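Long-range contacts in CARDB domain-containing protein (Pyrococcus furiosus, PDB 3IDU), which is of unknown function but binds two manganese ions in its CARDB domain, an all-beta module of the E-set clan within a longer protein: residues A[18-24]-A[37-43]; A[25-31]-A[114-119]; A[52-57]-A[93-99]. All coordinates share one frame; numbering follows the deposited sequence.

Contact 1. Residues A[18-24]-A[37-43]; sequences DLTVEIK and YEVHVKN. With MN (manganese (II) ion), chain C.
Three antiparallel hydrogen-bonded pairs, Thr20 with Lys42, Glu22 with His40 and Lys24 with Glu38, join strand 19-24 to strand 37-43, whose axes run 162° apart. Five of the six backbone bonds in these pairs are sound, for example Lys24 N to Glu38 O at 2.8 Å; the bond from Glu22 N to His40 O is weak. At the non-hydrogen-bonded pairs CA-H...O contacts fill in.

A further bond comes from a side chain. Asn43 holds its CG anti to the backbone N (chi1 178°), which lets OD1 accept from Asp18 N at 2.9 Å and 169°; its ND2 is taken by Ile47 O.

The face that carries Leu19, Val21, Ile23, Val39 and Val41 is apolar except for Asn43 at its end. Val21 CG1 and Val41 CG2 meet obliquely at 4.1 Å, and the same face also packs on strands 88-96, 111-118 and 49-58.

On the other face the lysine chains work as hydrocarbon. Extended Lys24 crosses the His40 ring at about a right angle, with CD 4.1 Å from the ring centroid in an off-centre CH-pi contact and CE over the same face. The ring also makes a weak bond from NE2 to Glu38 OE1, its main polar partner being Glu75, outside the two segments. Thr20 CG2 lies alongside the Lys42 chain, 3.7 Å from CB, while OG1 bonds to Asn109 O.

Metal coordination closes the end of the pairing. Asp18 OD1 at 2.3 Å and Leu19 O at 2.2 Å bind one manganese ion, together with Glu104, Asn106, Asn109 and Asn110. Strand pairing and metal binding thus meet at Asp18 and Leu19: Leu19 O is spent on the ion, and Asn43, gripping the Asp18 amide, is probably a second-shell group that helps to position the Asp18 carboxylate.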
loop_
_atom_site.group_PDB
_atom_site.type_symbol
_atom_site.label_atom_id
_atom_site.label_comp_id
_atom_site.label_asym_id
_atom_site.label_seq_id
_atom_site.Cartn_x
_atom_site.Cartn_y
_atom_site.Cartn_z
ATOM N N ASP A 18 12.642 -0.938 -6.050
ATOM C CA ASP A 18 12.356 -0.885 -4.620
ATOM C C ASP A 18 10.904 -0.509 -4.460
ATOM O O ASP A 18 10.516 0.648 -4.608
ATOM C CB ASP A 18 13.217 0.112 -3.836
ATOM C CG ASP A 18 12.959 0.015 -2.331
ATOM O OD1 ASP A 18 12.199 -0.894 -1.934
ATOM O OD2 ASP A 18 13.499 0.821 -1.542
ATOM N N LEU A 19 10.108 -1.519 -4.165
ATOM C CA LEU A 19 8.685 -1.350 -3.991
ATOM C C LEU A 19 8.344 -0.867 -2.596
ATOM O O LEU A 19 8.926 -1.316 -1.615
ATOM C CB LEU A 19 8.001 -2.685 -4.252
ATOM C CG LEU A 19 8.233 -3.230 -5.657
ATOM C CD1 LEU A 19 7.875 -4.707 -5.717
ATOM C CD2 LEU A 19 7.391 -2.430 -6.643
ATOM N N THR A 20 7.390 0.050 -2.512
ATOM C CA THR A 20 6.955 0.567 -1.227
ATOM C C THR A 20 5.455 0.825 -1.296
ATOM O O THR A 20 4.895 0.974 -2.382
ATOM C CB THR A 20 7.678 1.881 -0.868
ATOM O OG1 THR A 20 7.514 2.144 0.532
ATOM C CG2 THR A 20 7.097 3.036 -1.659
ATOM N N VAL A 21 4.806 0.875 -0.140
ATOM C CA VAL A 21 3.370 1.121 -0.086
ATOM C C VAL A 21 3.001 2.056 1.058
ATOM O O VAL A 21 3.661 2.082 2.098
ATOM C CB VAL A 21 2.568 -0.187 0.099
ATOM C CG1 VAL A 21 2.657 -1.041 -1.146
ATOM C CG2 VAL A 21 3.088 -0.945 1.312
ATOM N N GLU A 22 1.932 2.818 0.850
ATOM C CA GLU A 22 1.436 3.753 1.849
ATOM C C GLU A 22 -0.077 3.825 1.682
ATOM O O GLU A 22 -0.586 3.789 0.561
ATOM C CB GLU A 22 2.034 5.145 1.634
ATOM C CG GLU A 22 2.132 5.974 2.904
ATOM C CD GLU A 22 2.279 7.462 2.628
ATOM O OE1 GLU A 22 2.959 7.824 1.650
ATOM O OE2 GLU A 22 1.718 8.265 3.398
ATOM N N ILE A 23 -0.794 3.920 2.797
ATOM C CA ILE A 23 -2.251 4.003 2.770
ATOM C C ILE A 23 -2.673 5.418 3.146
ATOM O O ILE A 23 -2.085 6.022 4.040
ATOM C CB ILE A 23 -2.883 3.045 3.795
ATOM C CG1 ILE A 23 -2.525 1.597 3.456
ATOM C CG2 ILE A 23 -4.392 3.255 3.836
ATOM C CD1 ILE A 23 -2.631 0.662 4.644
ATOM N N LYS A 24 -3.680 5.948 2.460
ATOM C CA LYS A 24 -4.183 7.283 2.765
ATOM C C LYS A 24 -5.705 7.280 2.763
ATOM O O LYS A 24 -6.332 6.675 1.896
ATOM C CB LYS A 24 -3.668 8.310 1.752
ATOM C CG LYS A 24 -2.170 8.515 1.799
ATOM C CD LYS A 24 -1.756 9.773 1.059
ATOM C CE LYS A 24 -0.248 9.948 1.111
ATOM N NZ LYS A 24 0.179 11.232 0.501
ATOM N N TYR A 37 -10.437 4.946 0.388
ATOM C CA TYR A 37 -9.023 4.936 0.746
ATOM C C TYR A 37 -8.154 4.820 -0.488
ATOM O O TYR A 37 -8.618 4.405 -1.546
ATOM C CB TYR A 37 -8.705 3.773 1.689
ATOM C CG TYR A 37 -9.300 3.919 3.068
ATOM C CD1 TYR A 37 -10.624 3.564 3.322
ATOM C CD2 TYR A 37 -8.545 4.445 4.114
ATOM C CE1 TYR A 37 -11.181 3.731 4.593
ATOM C CE2 TYR A 37 -9.090 4.616 5.382
ATOM C CZ TYR A 37 -10.407 4.259 5.614
ATOM O OH TYR A 37 -10.947 4.444 6.866
ATOM N N GLU A 38 -6.889 5.197 -0.352
ATOM C CA GLU A 38 -5.965 5.109 -1.470
ATOM C C GLU A 38 -4.699 4.384 -1.053
ATOM O O GLU A 38 -4.152 4.627 0.024
ATOM C CB GLU A 38 -5.592 6.502 -1.986
ATOM C CG GLU A 38 -6.776 7.379 -2.352
ATOM C CD GLU A 38 -6.350 8.675 -3.013
ATOM O OE1 GLU A 38 -5.435 9.340 -2.484
ATOM O OE2 GLU A 38 -6.936 9.032 -4.058
ATOM N N VAL A 39 -4.248 3.480 -1.910
ATOM C CA VAL A 39 -3.022 2.748 -1.654
ATOM C C VAL A 39 -2.014 3.303 -2.653
ATOM O O VAL A 39 -2.200 3.180 -3.861
ATOM C CB VAL A 39 -3.204 1.234 -1.881
ATOM C CG1 VAL A 39 -1.880 0.519 -1.657
ATOM C CG2 VAL A 39 -4.266 0.686 -0.921
ATOM N N HIS A 40 -0.971 3.951 -2.141
ATOM C CA HIS A 40 0.069 4.525 -2.985
ATOM C C HIS A 40 1.226 3.536 -3.090
ATOM O O HIS A 40 1.937 3.300 -2.115
ATOM C CB HIS A 40 0.567 5.847 -2.389
ATOM C CG HIS A 40 -0.454 6.943 -2.415
ATOM N ND1 HIS A 40 -0.245 8.139 -3.066
ATOM C CD2 HIS A 40 -1.705 7.008 -1.899
ATOM C CE1 HIS A 40 -1.325 8.894 -2.953
ATOM N NE2 HIS A 40 -2.225 8.231 -2.250
ATOM N N VAL A 41 1.401 2.951 -4.271
ATOM C CA VAL A 41 2.475 1.984 -4.492
ATOM C C VAL A 41 3.529 2.644 -5.374
ATOM O O VAL A 41 3.214 3.194 -6.431
ATOM C CB VAL A 41 1.930 0.688 -5.155
ATOM C CG1 VAL A 41 1.384 0.993 -6.542
ATOM C CG2 VAL A 41 3.021 -0.370 -5.223
ATOM N N LYS A 42 4.784 2.605 -4.932
ATOM C CA LYS A 42 5.852 3.239 -5.690
ATOM C C LYS A 42 7.044 2.327 -5.920
ATOM O O LYS A 42 7.265 1.372 -5.176
ATOM C CB LYS A 42 6.328 4.493 -4.947
ATOM C CG LYS A 42 5.183 5.334 -4.396
ATOM C CD LYS A 42 5.648 6.418 -3.436
ATOM C CE LYS A 42 6.286 7.587 -4.167
ATOM N NZ LYS A 42 6.525 8.747 -3.246
ATOM N N ASN A 43 7.794 2.622 -6.975
ATOM C CA ASN A 43 9.014 1.894 -7.280
ATOM C C ASN A 43 10.076 2.975 -7.204
ATOM O O ASN A 43 10.191 3.799 -8.108
ATOM C CB ASN A 43 9.001 1.300 -8.687
ATOM C CG ASN A 43 10.299 0.585 -9.020
ATOM O OD1 ASN A 43 11.191 0.468 -8.176
ATOM N ND2 ASN A 43 10.408 0.094 -10.253
HETATM MN MN MN C . 10.744 -2.381 -0.854
#

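Contact 2. Residues A[25-31]-A[114-119]; sequences GPDVVGV and FDVSVV
Phe114 reaches from strand 111-118 to the turn that precedes strand 28-29. Its CB points toward residues 25-31, and chi1 of -166° sends the ring away from its own backbone N. At the far end of the ring CZ comes to 3.2 Å from Gly25 O, an oblique approach. CE1 meets Pro26 O at 3.8 Å and Asp27 CA at 3.9 Å, both near the ring plane, while Val116 CG2 of the same strand also sits at the edge. Replacing Phe114 with alanine would probably open a gap beside the Gly25-Asp27 turn and leave that turn freer to shift.

Beyond the turn the backbones pair in parallel. Ser117 N donates to Asp27 O at 2.9 Å; Val29 N donates to Ser117 O, Val119 N to Val29 O and Val31 N to Val119 O. Val29 CG2 touches two valines of the partner strand: the Val29 and Val116 side chains cross at about a right angle, Val29 CG2 to Val116 CG1 3.6 Å, and Val29 CG2 presses on Val118 CG2 at 3.4 Å, tighter than usual for carbon atoms.

Short strand 28-29 is an outermost strand of the mixed sheet, and its neighbour, strand 111-118, runs antiparallel to strand 88-96 on the other side. Val29 and Val116 pack on Tyr37 of strand 35-43, and Val116 and Val118 on Trp82 of strand 75-82.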
loop_
_atom_site.group_PDB
_atom_site.type_symbol
_atom_site.label_atom_id
_atom_site.label_comp_id
_atom_site.label_asym_id
_atom_site.label_seq_id
_atom_site.Cartn_x
_atom_site.Cartn_y
_atom_site.Cartn_z
ATOM N N GLY A 25 -6.295 7.952 3.744
ATOM C CA GLY A 25 -7.743 8.008 3.832
ATOM C C GLY A 25 -8.188 8.424 5.221
ATOM O O GLY A 25 -7.348 8.713 6.068
ATOM N N PRO A 26 -9.502 8.459 5.494
ATOM C CA PRO A 26 -10.001 8.854 6.816
ATOM C C PRO A 26 -9.579 7.911 7.936
ATOM O O PRO A 26 -9.693 6.690 7.814
ATOM C CB PRO A 26 -11.513 8.879 6.616
ATOM C CG PRO A 26 -11.727 7.792 5.610
ATOM C CD PRO A 26 -10.614 8.061 4.613
ATOM N N ASP A 27 -9.085 8.488 9.026
ATOM C CA ASP A 27 -8.653 7.712 10.178
ATOM C C ASP A 27 -9.828 7.502 11.130
ATOM O O ASP A 27 -9.708 6.825 12.153
ATOM C CB ASP A 27 -7.502 8.424 10.897
ATOM C CG ASP A 27 -7.852 9.844 11.306
ATOM O OD1 ASP A 27 -8.257 10.637 10.430
ATOM O OD2 ASP A 27 -7.714 10.171 12.503
ATOM N N VAL A 28 -10.966 8.091 10.777
ATOM C CA VAL A 28 -12.182 7.976 11.571
ATOM C C VAL A 28 -13.373 7.903 10.625
ATOM O O VAL A 28 -13.589 8.808 9.822
ATOM C CB VAL A 28 -12.361 9.190 12.504
ATOM C CG1 VAL A 28 -13.621 9.020 13.335
ATOM C CG2 VAL A 28 -11.146 9.339 13.406
ATOM N N VAL A 29 -14.136 6.819 10.719
ATOM C CA VAL A 29 -15.302 6.631 9.863
ATOM C C VAL A 29 -16.525 6.199 10.664
ATOM O O VAL A 29 -16.400 5.640 11.754
ATOM C CB VAL A 29 -15.029 5.570 8.773
ATOM C CG1 VAL A 29 -13.932 6.052 7.838
ATOM C CG2 VAL A 29 -14.634 4.256 9.420
ATOM N N GLY A 30 -17.708 6.461 10.114
ATOM C CA GLY A 30 -18.939 6.090 10.789
ATOM C C GLY A 30 -19.524 4.792 10.267
ATOM O O GLY A 30 -19.458 4.506 9.070
ATOM N N VAL A 31 -20.105 4.003 11.164
ATOM C CA VAL A 31 -20.699 2.728 10.783
ATOM C C VAL A 31 -21.670 2.888 9.612
ATOM O O VAL A 31 -22.432 3.853 9.543
ATOM C CB VAL A 31 -21.441 2.084 11.978
ATOM C CG1 VAL A 31 -22.560 3.000 12.456
ATOM C CG2 VAL A 31 -21.996 0.727 11.576
ATOM N N PHE A 114 -2.205 1.277 8.832
ATOM C CA PHE A 114 -3.067 2.437 8.981
ATOM C C PHE A 114 -4.242 2.056 9.871
ATOM O O PHE A 114 -4.977 1.111 9.582
ATOM C CB PHE A 114 -3.550 2.890 7.599
ATOM C CG PHE A 114 -4.165 4.257 7.583
ATOM C CD1 PHE A 114 -5.463 4.459 8.040
ATOM C CD2 PHE A 114 -3.437 5.351 7.123
ATOM C CE1 PHE A 114 -6.031 5.730 8.041
ATOM C CE2 PHE A 114 -3.994 6.630 7.119
ATOM C CZ PHE A 114 -5.295 6.819 7.581
ATOM N N ASP A 115 -4.404 2.793 10.963
ATOM C CA ASP A 115 -5.474 2.541 11.918
ATOM C C ASP A 115 -6.701 3.414 11.659
ATOM O O ASP A 115 -6.585 4.619 11.431
ATOM C CB ASP A 115 -4.935 2.759 13.332
ATOM C CG ASP A 115 -3.866 1.745 13.702
ATOM O OD1 ASP A 115 -2.818 2.139 14.259
ATOM O OD2 ASP A 115 -4.073 0.540 13.433
ATOM N N VAL A 116 -7.876 2.791 11.696
ATOM C CA VAL A 116 -9.132 3.492 11.459
ATOM C C VAL A 116 -10.117 3.252 12.596
ATOM O O VAL A 116 -10.343 2.113 13.004
ATOM C CB VAL A 116 -9.790 3.026 10.139
ATOM C CG1 VAL A 116 -11.123 3.735 9.942
ATOM C CG2 VAL A 116 -8.863 3.311 8.969
ATOM N N SER A 117 -10.706 4.326 13.104
ATOM C CA SER A 117 -11.670 4.210 14.190
ATOM C C SER A 117 -13.098 4.339 13.668
ATOM O O SER A 117 -13.515 5.416 13.238
ATOM C CB SER A 117 -11.407 5.284 15.246
ATOM O OG SER A 117 -12.303 5.149 16.335
ATOM N N VAL A 118 -13.839 3.234 13.699
ATOM C CA VAL A 118 -15.224 3.224 13.240
ATOM C C VAL A 118 -16.149 3.521 14.414
ATOM O O VAL A 118 -16.119 2.825 15.427
ATOM C CB VAL A 118 -15.612 1.855 12.635
ATOM C CG1 VAL A 118 -17.057 1.887 12.153
ATOM C CG2 VAL A 118 -14.679 1.514 11.483
ATOM N N VAL A 119 -16.968 4.557 14.273
ATOM C CA VAL A 119 -17.889 4.946 15.335
ATOM C C VAL A 119 -19.330 5.011 14.837
ATOM O O VAL A 119 -19.634 5.714 13.875
ATOM C CB VAL A 119 -17.505 6.320 15.914
ATOM C CG1 VAL A 119 -18.350 6.625 17.140
ATOM C CG2 VAL A 119 -16.024 6.337 16.261
#

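Contact 3. Residues A[52-57]-A[93-99]; sequences TKVRVY and NATVDEE. With MN (manganese (II) ion), chain D.
In Arg55, chi1 of -57° and a chain extended from CG to NE carry the guanidinium to the loop after strand 93-96, where Glu99, folded back through chi1 of 50° and a bend at chi2, presents its carboxylate. The salt bridge is nearly straight: NH2 of Arg55 reaches OE1 of Glu99 at 2.8 Å and 173°, in the guanidinium plane and on the syn side of the carboxylate, though tilted out of the carboxylate plane. A second, weak bond joins NH1 to OE2.

Glu98 OE1 accepts from two hydroxyls. Tyr57 OH meets its syn lone pair at 2.7 Å, and Thr95 OG1 comes from the anti side, also at 2.7 Å; this double grip should fix the carboxylate's rotation. A water donates to Thr95 OG1 and Lys53 O and accepts from Glu98 N, tying the loop to both strands.

Asp97 N bonds to Lys53 O at 3.0 Å where the pairing ends. Asp97 OD2 binds the second manganese ion at 2.3 Å beside Asn100, Val102, Glu104, Glu107 and a water that also bonds to Asp97 O, while OD1 accepts from Thr101 N and from a water that also bonds to Thr52 OG1.

Strands 49-58 and 88-96 are antiparallel neighbours inside the mixed sheet, flanked by strand 61-70 and strand 111-118. Val54, Val56, Ala94 and Val96 face the other sheet, packing on strands 19-24 and 35-43.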
loop_
_atom_site.group_PDB
_atom_site.type_symbol
_atom_site.label_atom_id
_atom_site.label_comp_id
_atom_site.label_asym_id
_atom_site.label_seq_id
_atom_site.Cartn_x
_atom_site.Cartn_y
_atom_site.Cartn_z
ATOM N N THR A 52 3.756 -7.394 -9.942
ATOM C CA THR A 52 3.859 -7.683 -8.522
ATOM C C THR A 52 2.473 -7.555 -7.917
ATOM O O THR A 52 1.599 -6.872 -8.460
ATOM C CB THR A 52 4.833 -6.743 -7.778
ATOM O OG1 THR A 52 5.051 -7.246 -6.450
ATOM C CG2 THR A 52 4.264 -5.339 -7.682
ATOM N N LYS A 53 2.266 -8.230 -6.796
ATOM C CA LYS A 53 0.970 -8.206 -6.145
ATOM C C LYS A 53 0.884 -7.228 -4.982
ATOM O O LYS A 53 1.817 -7.090 -4.190
ATOM C CB LYS A 53 0.614 -9.618 -5.664
ATOM C CG LYS A 53 0.537 -10.655 -6.785
ATOM C CD LYS A 53 0.136 -12.026 -6.257
ATOM C CE LYS A 53 0.016 -13.052 -7.378
ATOM N NZ LYS A 53 -0.370 -14.406 -6.876
ATOM N N VAL A 54 -0.249 -6.545 -4.901
ATOM C CA VAL A 54 -0.510 -5.607 -3.823
ATOM C C VAL A 54 -1.751 -6.164 -3.125
ATOM O O VAL A 54 -2.698 -6.613 -3.782
ATOM C CB VAL A 54 -0.801 -4.182 -4.360
ATOM C CG1 VAL A 54 -1.142 -3.243 -3.205
ATOM C CG2 VAL A 54 0.415 -3.661 -5.116
ATOM N N ARG A 55 -1.733 -6.150 -1.799
ATOM C CA ARG A 55 -2.841 -6.670 -1.023
ATOM C C ARG A 55 -3.198 -5.730 0.116
ATOM O O ARG A 55 -2.327 -5.081 0.706
ATOM C CB ARG A 55 -2.484 -8.051 -0.445
ATOM C CG ARG A 55 -2.090 -9.113 -1.480
ATOM C CD ARG A 55 -1.755 -10.444 -0.801
ATOM N NE ARG A 55 -1.407 -11.525 -1.729
ATOM C CZ ARG A 55 -0.226 -11.667 -2.328
ATOM N NH1 ARG A 55 0.746 -10.793 -2.112
ATOM N NH2 ARG A 55 -0.006 -12.702 -3.130
ATOM N N VAL A 56 -4.492 -5.643 0.403
ATOM C CA VAL A 56 -4.983 -4.822 1.502
ATOM C C VAL A 56 -5.706 -5.761 2.461
ATOM O O VAL A 56 -6.502 -6.603 2.048
ATOM C CB VAL A 56 -5.949 -3.708 1.015
ATOM C CG1 VAL A 56 -6.758 -3.163 2.192
ATOM C CG2 VAL A 56 -5.150 -2.576 0.392
ATOM N N TYR A 57 -5.390 -5.611 3.741
ATOM C CA TYR A 57 -5.962 -6.413 4.812
ATOM C C TYR A 57 -6.641 -5.492 5.807
ATOM O O TYR A 57 -6.196 -4.366 6.026
ATOM C CB TYR A 57 -4.863 -7.160 5.573
ATOM C CG TYR A 57 -4.047 -8.136 4.765
ATOM C CD1 TYR A 57 -4.417 -9.475 4.678
ATOM C CD2 TYR A 57 -2.884 -7.730 4.111
ATOM C CE1 TYR A 57 -3.654 -10.387 3.967
ATOM C CE2 TYR A 57 -2.114 -8.638 3.394
ATOM C CZ TYR A 57 -2.503 -9.964 3.326
ATOM O OH TYR A 57 -1.739 -10.859 2.615
ATOM N N ASN A 93 -3.807 -2.944 6.697
ATOM C CA ASN A 93 -2.450 -3.241 6.280
ATOM C C ASN A 93 -2.436 -3.326 4.768
ATOM O O ASN A 93 -3.397 -3.780 4.153
ATOM C CB ASN A 93 -1.952 -4.582 6.847
ATOM C CG ASN A 93 -1.499 -4.485 8.295
ATOM O OD1 ASN A 93 -2.071 -5.120 9.178
ATOM N ND2 ASN A 93 -0.462 -3.691 8.541
ATOM N N ALA A 94 -1.344 -2.868 4.171
ATOM C CA ALA A 94 -1.187 -2.934 2.731
ATOM C C ALA A 94 0.194 -3.525 2.507
ATOM O O ALA A 94 1.150 -3.159 3.190
ATOM C CB ALA A 94 -1.282 -1.544 2.119
ATOM N N THR A 95 0.298 -4.462 1.576
ATOM C CA THR A 95 1.585 -5.083 1.296
ATOM C C THR A 95 1.845 -5.153 -0.197
ATOM O O THR A 95 0.914 -5.226 -1.000
ATOM C CB THR A 95 1.656 -6.526 1.838
ATOM O OG1 THR A 95 0.807 -7.376 1.053
ATOM C CG2 THR A 95 1.199 -6.578 3.290
ATOM N N VAL A 96 3.118 -5.129 -0.565
ATOM C CA VAL A 96 3.494 -5.249 -1.962
ATOM C C VAL A 96 4.611 -6.292 -2.011
ATOM O O VAL A 96 5.504 -6.306 -1.166
ATOM C CB VAL A 96 3.923 -3.888 -2.563
ATOM C CG1 VAL A 96 5.112 -3.317 -1.806
ATOM C CG2 VAL A 96 4.252 -4.058 -4.039
ATOM N N ASP A 97 4.526 -7.178 -2.999
ATOM C CA ASP A 97 5.462 -8.284 -3.156
ATOM C C ASP A 97 5.619 -9.041 -1.846
ATOM O O ASP A 97 6.732 -9.327 -1.407
ATOM C CB ASP A 97 6.843 -7.831 -3.631
ATOM C CG ASP A 97 7.739 -9.012 -3.969
ATOM O OD1 ASP A 97 7.190 -10.039 -4.421
ATOM O OD2 ASP A 97 8.974 -8.925 -3.801
ATOM N N GLU A 98 4.496 -9.372 -1.226
ATOM C CA GLU A 98 4.528 -10.089 0.035
ATOM C C GLU A 98 5.207 -11.449 -0.109
ATOM O O GLU A 98 5.815 -11.941 0.840
ATOM C CB GLU A 98 3.108 -10.267 0.565
ATOM C CG GLU A 98 3.043 -10.441 2.061
ATOM C CD GLU A 98 1.626 -10.632 2.552
ATOM O OE1 GLU A 98 0.728 -9.903 2.075
ATOM O OE2 GLU A 98 1.415 -11.500 3.420
ATOM N N GLU A 99 5.103 -12.054 -1.294
ATOM C CA GLU A 99 5.714 -13.366 -1.553
ATOM C C GLU A 99 7.197 -13.218 -1.873
ATOM O O GLU A 99 7.893 -14.200 -2.129
ATOM C CB GLU A 99 5.018 -14.062 -2.724
ATOM C CG GLU A 99 4.886 -13.192 -3.962
ATOM C CD GLU A 99 3.570 -12.435 -4.002
ATOM O OE1 GLU A 99 2.522 -13.089 -4.207
ATOM O OE2 GLU A 99 3.579 -11.196 -3.824
HETATM MN MN MN D . 10.731 -8.020 -2.702
HETATM O O HOH W 1 5.549 -10.025 -6.631
HETATM O O HOH W 2 1.635 -8.372 -1.520
HETATM O O HOH W 3 9.195 -8.382 -0.984
#

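In the fold
Contact 1 belongs to the three-stranded sheet, whereas contacts 2 and 3 lie in the mixed sheet, where strands 111-118 and 88-96 are neighbours. Contacts 1 and 3 are about 10 Å apart between centres and pack face to face, with Val21 CG1 at 3.4 Å from Val96 CG1, as in a beta sandwich. Contact 1 is buried, contact 3 partly so, and contact 2 is on the surface, about 17 Å from the chain centre to its own centre and away from the metal sites. Both metal-bearing contacts are antiparallel, but contact 3 adds charged side-chain pairing; contact 2 is parallel, and its side-chain contacts are mostly apolar. Tyr37 OH bridges contacts 1 and 2 through Pro26 O.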